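Local structure of concanavalin B (Canavalia ensiformis, 6CAF) at residues K112-A117 and K157-L162; N163-L168 and L197-Q202. The protein may act as a carbohydrate-binding protein of jack bean seeds and belongs to the chitinase-like members of glycosyl hydrolase family 18. All coordinates share one frame; numbering follows the deposited sequence.

Overall arrangement
The two contacts follow one another along the chain and meet where the loop K157-L162 runs into helix 164-178. Their centres lie about 13 Å apart, each about 16 Å from the centre of the chain and on the same side of it. W164 is the link: its CB faces contact 2, while its indole reaches back into contact 1, where CZ2 lies 3.6 Å from CB of P158 and CH2 lies 3.6 Å from the backbone N of A117. Contact 1 joins the segment around the short strand 114-115, beyond strand 103-109, to the loop after strand 150-154, whereas contact 2 packs the start of helix 164-178 against the short helix 198-202.

Contact 1: residues K112-A117 and K157-L162; sequences KGTYSA and KPVDEL
Y115 and the loop K157-L162 are joined through both the backbone and the phenol of the tyrosine. The backbone O of Y115 accepts from N of V159 over 3.0 Å in a nearly straight bond (168°), and its OH accepts from N of K157 at 2.9 Å, a more bent bond. The same hydroxyl is also hydrogen-bonded to O of G110 and N of Q156, so three backbone groups grip it. With chi1 at 54°, CG sits between the backbone N and the carbonyl carbon; the ring lies with K157 O over one face, while CE1 comes within 3.8 Å of CB of P158. A phenylalanine here would probably leave N of K157, N of Q156 and O of G110 without the hydroxyl they share. The K157 side chain bends at chi3 and chi4, and NZ gives a hydrogen bond to O of G113 (2.9 Å), meeting it 34° out of the carbonyl plane. Two waters bridge further backbone groups across the contact: one accepts from N of Y115 and donates to O of K157, and the other accepts from N of A117 and donates to O of L162. V159 lays CG2 at 4.0 Å from CB of S116, whose OG is hydrogen-bonded to N of C118. Within the loop, OD1 of D160 accepts a hydrogen bond from N of L162 (2.8 Å), which meets it from above the carboxylate plane, and this closes an Asx turn. Strand 114-115 pairs in parallel with strand 55-64, the loop K157-L162 leads from strand 150-154 to helix 164-178, and W164, at the start of that helix, also touches the Y115 side chain.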
ATOM      1  N   LYS A 112      -8.508  -0.393  10.930  1.00 19.65           N
ATOM      2  CA  LYS A 112      -9.800  -0.072  11.538  1.00 22.61           C
ATOM      3  C   LYS A 112     -10.949  -0.406  10.583  1.00 21.80           C
ATOM      4  O   LYS A 112     -10.750  -0.776   9.490  1.00 25.51           O
ATOM      5  CB  LYS A 112      -9.892   1.445  11.915  1.00 29.93           C
ATOM      6  CG  LYS A 112      -8.768   2.016  12.746  1.00 38.88           C
ATOM      7  CD  LYS A 112      -9.071   3.463  13.116  1.00 53.39           C
ATOM      8  CE  LYS A 112      -7.994   4.029  14.029  1.00 66.21           C
ATOM      9  NZ  LYS A 112      -6.749   4.342  13.272  1.00 77.54           N
ATOM     10  N   GLY A 113     -12.170  -0.208  11.013  1.00 27.37           N
ATOM     11  CA  GLY A 113     -13.322  -0.385  10.152  1.00 22.93           C
ATOM     12  C   GLY A 113     -13.873  -1.796  10.204  1.00 24.12           C
ATOM     13  O   GLY A 113     -13.395  -2.660  10.936  1.00 34.62           O
ATOM     14  N   THR A 114     -14.887  -2.011   9.377  1.00 20.66           N
ATOM     15  CA  THR A 114     -15.573  -3.275   9.255  1.00 20.67           C
ATOM     16  C   THR A 114     -15.639  -3.532   7.767  1.00 17.09           C
ATOM     17  O   THR A 114     -16.448  -2.908   7.042  1.00 17.97           O
ATOM     18  CB  THR A 114     -17.000  -3.187   9.810  1.00 26.02           C
ATOM     19  OG1 THR A 114     -16.955  -2.797  11.184  1.00 33.23           O
ATOM     20  CG2 THR A 114     -17.709  -4.519   9.655  1.00 30.51           C
ATOM     21  N   TYR A 115     -14.775  -4.422   7.295  1.00 14.44           N
ATOM     22  CA  TYR A 115     -14.699  -4.650   5.871  1.00 13.99           C
ATOM     23  C   TYR A 115     -14.632  -6.125   5.548  1.00 13.99           C
ATOM     24  O   TYR A 115     -13.935  -6.893   6.200  1.00 14.58           O
ATOM     25  CB  TYR A 115     -13.539  -3.867   5.252  1.00 13.49           C
ATOM     26  CG  TYR A 115     -12.179  -4.067   5.857  1.00 12.72           C
ATOM     27  CD1 TYR A 115     -11.327  -5.058   5.397  1.00 12.58           C
ATOM     28  CD2 TYR A 115     -11.706  -3.234   6.873  1.00 13.02           C
ATOM     29  CE1 TYR A 115     -10.067  -5.207   5.903  1.00 12.99           C
ATOM     30  CE2 TYR A 115     -10.441  -3.396   7.372  1.00 12.80           C
ATOM     31  CZ  TYR A 115      -9.614  -4.380   6.895  1.00 12.42           C
ATOM     32  OH  TYR A 115      -8.322  -4.535   7.348  1.00 14.00           O
ATOM     33  N   SER A 116     -15.348  -6.475   4.487  1.00 13.17           N
ATOM     34  CA  SER A 116     -15.451  -7.833   4.017  1.00 13.41           C
ATOM     35  C   SER A 116     -15.714  -7.854   2.534  1.00 12.89           C
ATOM     36  O   SER A 116     -16.498  -7.044   2.045  1.00 13.79           O
ATOM     37  CB  SER A 116     -16.607  -8.559   4.716  1.00 15.09           C
ATOM     38  OG  SER A 116     -16.710  -9.904   4.264  1.00 16.56           O
ATOM     39  N   ALA A 117     -15.074  -8.785   1.837  1.00 13.88           N
ATOM     40  CA  ALA A 117     -15.380  -9.013   0.451  1.00 13.83           C
ATOM     41  C   ALA A 117     -16.673  -9.820   0.257  1.00 14.07           C
ATOM     42  O   ALA A 117     -17.172  -9.917  -0.870  1.00 13.99           O
ATOM     43  CB  ALA A 117     -14.209  -9.680  -0.233  1.00 16.53           C
ATOM     44  N   LYS A 157      -7.184  -6.686   8.972  1.00 18.17           N
ATOM     45  CA  LYS A 157      -8.155  -6.883  10.005  1.00 21.87           C
ATOM     46  C   LYS A 157      -9.543  -6.927   9.370  1.00 21.88           C
ATOM     47  O   LYS A 157     -10.423  -6.150   9.743  1.00 21.64           O
ATOM     48  CB  LYS A 157      -8.042  -5.742  11.042  1.00 27.65           C
ATOM     49  CG  LYS A 157      -8.843  -5.980  12.297  1.00 33.24           C
ATOM     50  CD  LYS A 157      -9.138  -4.705  13.083  1.00 41.89           C
ATOM     51  CE  LYS A 157      -9.731  -3.567  12.251  1.00 62.24           C
ATOM     52  NZ  LYS A 157     -10.871  -3.920  11.363  1.00 33.96           N
ATOM     53  N   PRO A 158      -9.751  -7.852   8.408  1.00 18.49           N
ATOM     54  CA  PRO A 158     -11.056  -8.027   7.828  1.00 17.24           C
ATOM     55  C   PRO A 158     -11.962  -8.799   8.741  1.00 21.70           C
ATOM     56  O   PRO A 158     -11.506  -9.395   9.710  1.00 24.25           O
ATOM     57  CB  PRO A 158     -10.787  -8.858   6.585  1.00 17.80           C
ATOM     58  CG  PRO A 158      -9.671  -9.755   7.052  1.00 18.68           C
ATOM     59  CD  PRO A 158      -8.802  -8.850   7.903  1.00 18.47           C
ATOM     60  N   VAL A 159     -13.245  -8.824   8.413  1.00 21.69           N
ATOM     61  CA  VAL A 159     -14.139  -9.695   9.150  1.00 31.73           C
ATOM     62  C   VAL A 159     -13.566 -11.104   9.071  1.00 38.86           C
ATOM     63  O   VAL A 159     -13.345 -11.771  10.096  1.00 34.99           O
ATOM     64  CB  VAL A 159     -15.551  -9.671   8.554  1.00 43.11           C
ATOM     65  CG1 VAL A 159     -16.430 -10.700   9.258  1.00 75.19           C
ATOM     66  CG2 VAL A 159     -16.159  -8.267   8.630  1.00 45.66           C
ATOM     67  N   ASP A 160     -13.314 -11.558   7.845  1.00 31.38           N
ATOM     68  CA  ASP A 160     -12.576 -12.815   7.653  1.00 36.18           C
ATOM     69  C   ASP A 160     -11.818 -12.916   6.360  1.00 26.98           C
ATOM     70  O   ASP A 160     -11.623 -11.932   5.674  1.00 25.31           O
ATOM     71  CB  ASP A 160     -13.459 -14.040   7.839  1.00 51.25           C
ATOM     72  CG  ASP A 160     -14.289 -14.400   6.612  1.00 63.31           C
ATOM     73  OD1 ASP A 160     -14.034 -13.953   5.459  1.00 38.51           O
ATOM     74  OD2 ASP A 160     -15.202 -15.232   6.813  1.00 33.73           O
ATOM     75  N   GLU A 161     -11.383 -14.124   6.033  1.00 29.60           N
ATOM     76  CA  GLU A 161     -10.337 -14.308   5.064  1.00 26.74           C
ATOM     77  C   GLU A 161     -10.865 -14.684   3.712  1.00 17.15           C
ATOM     78  O   GLU A 161     -10.084 -14.769   2.789  1.00 19.88           O
ATOM     79  CB  GLU A 161      -9.311 -15.356   5.524  1.00 36.61           C
ATOM     80  CG  GLU A 161      -9.499 -16.775   5.060  1.00 31.96           C
ATOM     81  CD  GLU A 161     -10.391 -17.516   5.991  1.00 43.79           C
ATOM     82  OE1 GLU A 161     -11.118 -16.831   6.755  1.00 46.38           O
ATOM     83  OE2 GLU A 161     -10.377 -18.760   5.987  1.00 68.59           O
ATOM     84  N   LEU A 162     -12.176 -14.927   3.576  1.00 16.46           N
ATOM     85  CA  LEU A 162     -12.689 -15.402   2.314  1.00 15.36           C
ATOM     86  C   LEU A 162     -12.876 -14.254   1.325  1.00 15.04           C
ATOM     87  O   LEU A 162     -13.006 -13.098   1.697  1.00 15.52           O
ATOM     88  CB  LEU A 162     -14.016 -16.147   2.515  1.00 17.71           C
ATOM     89  CG  LEU A 162     -13.929 -17.481   3.248  1.00 18.33           C
ATOM     90  CD1 LEU A 162     -15.316 -18.094   3.338  1.00 22.42           C
ATOM     91  CD2 LEU A 162     -12.988 -18.446   2.587  1.00 22.77           C
TER
HETATM   92  O   HOH W   1     -13.099  -5.565   9.391  1.00 21.91           O
HETATM   93  O   HOH W   2     -13.988 -11.107   3.183  1.00 22.33           O

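Contact 2: residues N163-L168 and L197-Q202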
ATOM      1  N   ASN A 163     -12.900 -14.614   0.046  1.00 12.85           N
ATOM      2  CA  ASN A 163     -13.329 -13.750  -1.037  1.00 12.20           C
ATOM      3  C   ASN A 163     -12.383 -12.611  -1.420  1.00 11.49           C
ATOM      4  O   ASN A 163     -12.657 -11.912  -2.373  1.00 12.13           O
ATOM      5  CB  ASN A 163     -14.751 -13.238  -0.818  1.00 13.02           C
ATOM      6  CG  ASN A 163     -15.742 -14.371  -0.816  1.00 14.53           C
ATOM      7  OD1 ASN A 163     -15.868 -15.070  -1.813  1.00 17.88           O
ATOM      8  ND2 ASN A 163     -16.367 -14.620   0.317  1.00 15.96           N
ATOM      9  N   TRP A 164     -11.235 -12.479  -0.750  1.00 11.67           N
ATOM     10  CA  TRP A 164     -10.244 -11.498  -1.202  1.00 11.28           C
ATOM     11  C   TRP A 164      -9.617 -11.935  -2.517  1.00 10.77           C
ATOM     12  O   TRP A 164      -9.308 -11.100  -3.384  1.00 12.00           O
ATOM     13  CB  TRP A 164      -9.169 -11.275  -0.114  1.00 11.52           C
ATOM     14  CG  TRP A 164      -9.781 -10.765   1.137  1.00 11.93           C
ATOM     15  CD1 TRP A 164      -9.935 -11.445   2.294  1.00 13.85           C
ATOM     16  CD2 TRP A 164     -10.440  -9.511   1.313  1.00 12.01           C
ATOM     17  NE1 TRP A 164     -10.644 -10.699   3.178  1.00 13.59           N
ATOM     18  CE2 TRP A 164     -10.983  -9.507   2.594  1.00 12.51           C
ATOM     19  CE3 TRP A 164     -10.633  -8.378   0.492  1.00 12.66           C
ATOM     20  CZ2 TRP A 164     -11.692  -8.412   3.094  1.00 13.01           C
ATOM     21  CZ3 TRP A 164     -11.323  -7.315   0.979  1.00 13.30           C
ATOM     22  CH2 TRP A 164     -11.855  -7.345   2.268  1.00 13.62           C
ATOM     23  N   ASP A 165      -9.430 -13.242  -2.680  1.00 11.55           N
ATOM     24  CA  ASP A 165      -9.027 -13.781  -3.951  1.00 12.09           C
ATOM     25  C   ASP A 165     -10.045 -13.484  -5.028  1.00 11.40           C
ATOM     26  O   ASP A 165      -9.673 -13.066  -6.124  1.00 12.21           O
ATOM     27  CB  ASP A 165      -8.665 -15.287  -3.889  1.00 13.41           C
ATOM     28  CG  ASP A 165      -9.754 -16.167  -3.328  1.00 14.55           C
ATOM     29  OD1 ASP A 165     -10.758 -15.705  -2.752  1.00 15.20           O
ATOM     30  OD2 ASP A 165      -9.566 -17.391  -3.447  1.00 20.52           O
ATOM     31  N   ASN A 166     -11.318 -13.633  -4.739  1.00 11.33           N
ATOM     32  CA  ASN A 166     -12.341 -13.322  -5.721  0.50 11.44           C
ATOM     33  C   ASN A 166     -12.337 -11.830  -6.090  1.00 11.72           C
ATOM     34  O   ASN A 166     -12.482 -11.478  -7.253  1.00 12.53           O
ATOM     35  CB  ASN A 166     -13.717 -13.769  -5.211  0.50 12.01           C
ATOM     36  CG  ASN A 166     -13.845 -15.269  -5.174  0.50 13.61           C
ATOM     37  OD1 ASN A 166     -13.324 -15.949  -6.069  0.50 16.94           O
ATOM     38  ND2 ASN A 166     -14.521 -15.801  -4.143  0.50 15.71           N
ATOM     39  N   LEU A 167     -12.170 -10.961  -5.100  1.00 10.72           N
ATOM     40  CA  LEU A 167     -12.134  -9.525  -5.392  1.00 10.49           C
ATOM     41  C   LEU A 167     -10.988  -9.211  -6.340  1.00 10.43           C
ATOM     42  O   LEU A 167     -11.123  -8.448  -7.320  1.00 11.54           O
ATOM     43  CB  LEU A 167     -12.036  -8.740  -4.096  1.00 10.94           C
ATOM     44  CG  LEU A 167     -11.960  -7.224  -4.267  1.00 10.86           C
ATOM     45  CD1 LEU A 167     -13.137  -6.642  -5.008  1.00 12.20           C
ATOM     46  CD2 LEU A 167     -11.791  -6.543  -2.912  1.00 12.15           C
ATOM     47  N   LEU A 168      -9.814  -9.754  -6.018  1.00 10.47           N
ATOM     48  CA  LEU A 168      -8.661  -9.567  -6.860  1.00 10.55           C
ATOM     49  C   LEU A 168      -8.898 -10.110  -8.273  1.00 10.47           C
ATOM     50  O   LEU A 168      -8.585  -9.429  -9.264  1.00 11.62           O
ATOM     51  CB  LEU A 168      -7.453 -10.247  -6.220  1.00 11.04           C
ATOM     52  CG  LEU A 168      -6.183 -10.192  -7.039  1.00 12.05           C
ATOM     53  CD1 LEU A 168      -5.749  -8.769  -7.349  1.00 12.96           C
ATOM     54  CD2 LEU A 168      -5.091 -10.980  -6.316  1.00 12.60           C
ATOM     55  N   LEU A 197      -4.453 -13.005   3.090  1.00 11.62           N
ATOM     56  CA  LEU A 197      -4.156 -12.727   1.708  1.00 10.96           C
ATOM     57  C   LEU A 197      -3.461 -13.861   0.978  1.00 12.13           C
ATOM     58  O   LEU A 197      -3.171 -13.706  -0.210  1.00 12.98           O
ATOM     59  CB  LEU A 197      -3.313 -11.453   1.610  1.00 12.39           C
ATOM     60  CG  LEU A 197      -4.080 -10.149   1.825  1.00 12.43           C
ATOM     61  CD1 LEU A 197      -3.108  -9.003   2.074  1.00 15.11           C
ATOM     62  CD2 LEU A 197      -4.977  -9.884   0.636  1.00 17.25           C
ATOM     63  N   ASP A 198      -3.184 -14.998   1.613  1.00 11.67           N
ATOM     64  CA  ASP A 198      -2.429 -16.017   0.897  1.00 12.45           C
ATOM     65  C   ASP A 198      -3.113 -16.474  -0.387  1.00 12.32           C
ATOM     66  O   ASP A 198      -2.471 -16.585  -1.427  1.00 13.47           O
ATOM     67  CB  ASP A 198      -2.065 -17.223   1.743  1.00 14.45           C
ATOM     68  CG  ASP A 198      -0.965 -18.083   1.089  1.00 15.85           C
ATOM     69  OD1 ASP A 198       0.097 -17.548   0.736  1.00 19.48           O
ATOM     70  OD2 ASP A 198      -1.194 -19.287   0.918  1.00 19.37           O
ATOM     71  N   ASN A 199      -4.410 -16.784  -0.320  1.00 12.33           N
ATOM     72  CA  ASN A 199      -5.077 -17.249  -1.542  1.00 13.49           C
ATOM     73  C   ASN A 199      -5.019 -16.171  -2.626  1.00 13.25           C
ATOM     74  O   ASN A 199      -4.780 -16.470  -3.807  1.00 14.03           O
ATOM     75  CB  ASN A 199      -6.523 -17.646  -1.292  1.00 15.40           C
ATOM     76  CG  ASN A 199      -6.651 -18.962  -0.614  1.00 22.28           C
ATOM     77  OD1 ASN A 199      -5.746 -19.768  -0.595  1.00 27.14           O
ATOM     78  ND2 ASN A 199      -7.837 -19.219  -0.130  1.00 32.92           N
ATOM     79  N   ALA A 200      -5.255 -14.916  -2.246  1.00 11.66           N
ATOM     80  CA  ALA A 200      -5.148 -13.852  -3.240  1.00 11.68           C
ATOM     81  C   ALA A 200      -3.735 -13.785  -3.829  1.00 10.78           C
ATOM     82  O   ALA A 200      -3.563 -13.657  -5.049  1.00 12.16           O
ATOM     83  CB  ALA A 200      -5.565 -12.528  -2.627  1.00 11.81           C
ATOM     84  N   ILE A 201      -2.723 -13.844  -2.982  1.00 10.80           N
ATOM     85  CA  ILE A 201      -1.362 -13.729  -3.478  1.00 11.03           C
ATOM     86  C   ILE A 201      -1.014 -14.902  -4.400  1.00 11.87           C
ATOM     87  O   ILE A 201      -0.317 -14.711  -5.408  1.00 12.78           O
ATOM     88  CB  ILE A 201      -0.374 -13.561  -2.324  1.00 12.00           C
ATOM     89  CG1 ILE A 201      -0.642 -12.224  -1.657  1.00 12.62           C
ATOM     90  CG2 ILE A 201       1.049 -13.627  -2.845  1.00 14.33           C
ATOM     91  CD1 ILE A 201       0.093 -12.029  -0.338  1.00 14.88           C
ATOM     92  N   GLN A 202      -1.544 -16.069  -4.102  1.00 12.40           N
ATOM     93  CA  GLN A 202      -1.270 -17.245  -4.915  1.00 14.06           C
ATOM     94  C   GLN A 202      -1.899 -17.174  -6.303  1.00 14.25           C
ATOM     95  O   GLN A 202      -1.515 -17.961  -7.168  1.00 16.90           O
ATOM     96  CB  GLN A 202      -1.698 -18.498  -4.181  1.00 16.36           C
ATOM     97  CG  GLN A 202      -0.775 -18.830  -3.007  1.00 19.55           C
ATOM     98  CD  GLN A 202       0.644 -19.116  -3.461  1.00 36.49           C
ATOM     99  OE1 GLN A 202       0.852 -20.003  -4.266  1.00 66.46           O
ATOM    100  NE2 GLN A 202       1.612 -18.347  -2.966  1.00 41.45           N
TER
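Helix-to-helix packing, largely buried and without a hydrogen bond across it, joins the first turns of helix 164-178 to the short helix 198-202. The local axes run in roughly the same direction, 33° apart, and approach to 8.1 Å. A200 makes this closeness possible: its CA lies 3.9 Å from that of D165, and its small CB rests against the backbone of the facing helix, 3.9 Å from both N and CA of D165. From the other side CB of D165 sits over the backbone N of A200, at 3.8 Å. A chi1 of 55° sets CG of D165 between its own backbone N and carbonyl carbon, and OD2 lies 3.7 Å from CB of N199. The two polar side chains lie side by side and point the same way, their carboxylate and amide planes 26° apart; OD1 meanwhile accepts a weak bond from N of N166. One turn on, L168 holds CG anti to its backbone N, and its CD2 reaches O of A200 at 3.3 Å as well as the methyl of that alanine. The same carbonyl oxygen is hydrogen-bonded to OG1 of T203, so the leucine methyl packs beside a polar atom that already has a partner. At the start of helix 164-178, CB of W164 loosely meets CD2 of L197, the residue just before helix 198-202, while the indole turns away and its NE1 donates a hydrogen bond to O of D160. L168 also packs on F153 of strand 150-154, which seats helix 164-178 on the sheet. Neighbouring helices lying outside a ring of parallel strands, one after strand 150-154 and the next after strand 183-186, belong to the TIM barrel of family 18.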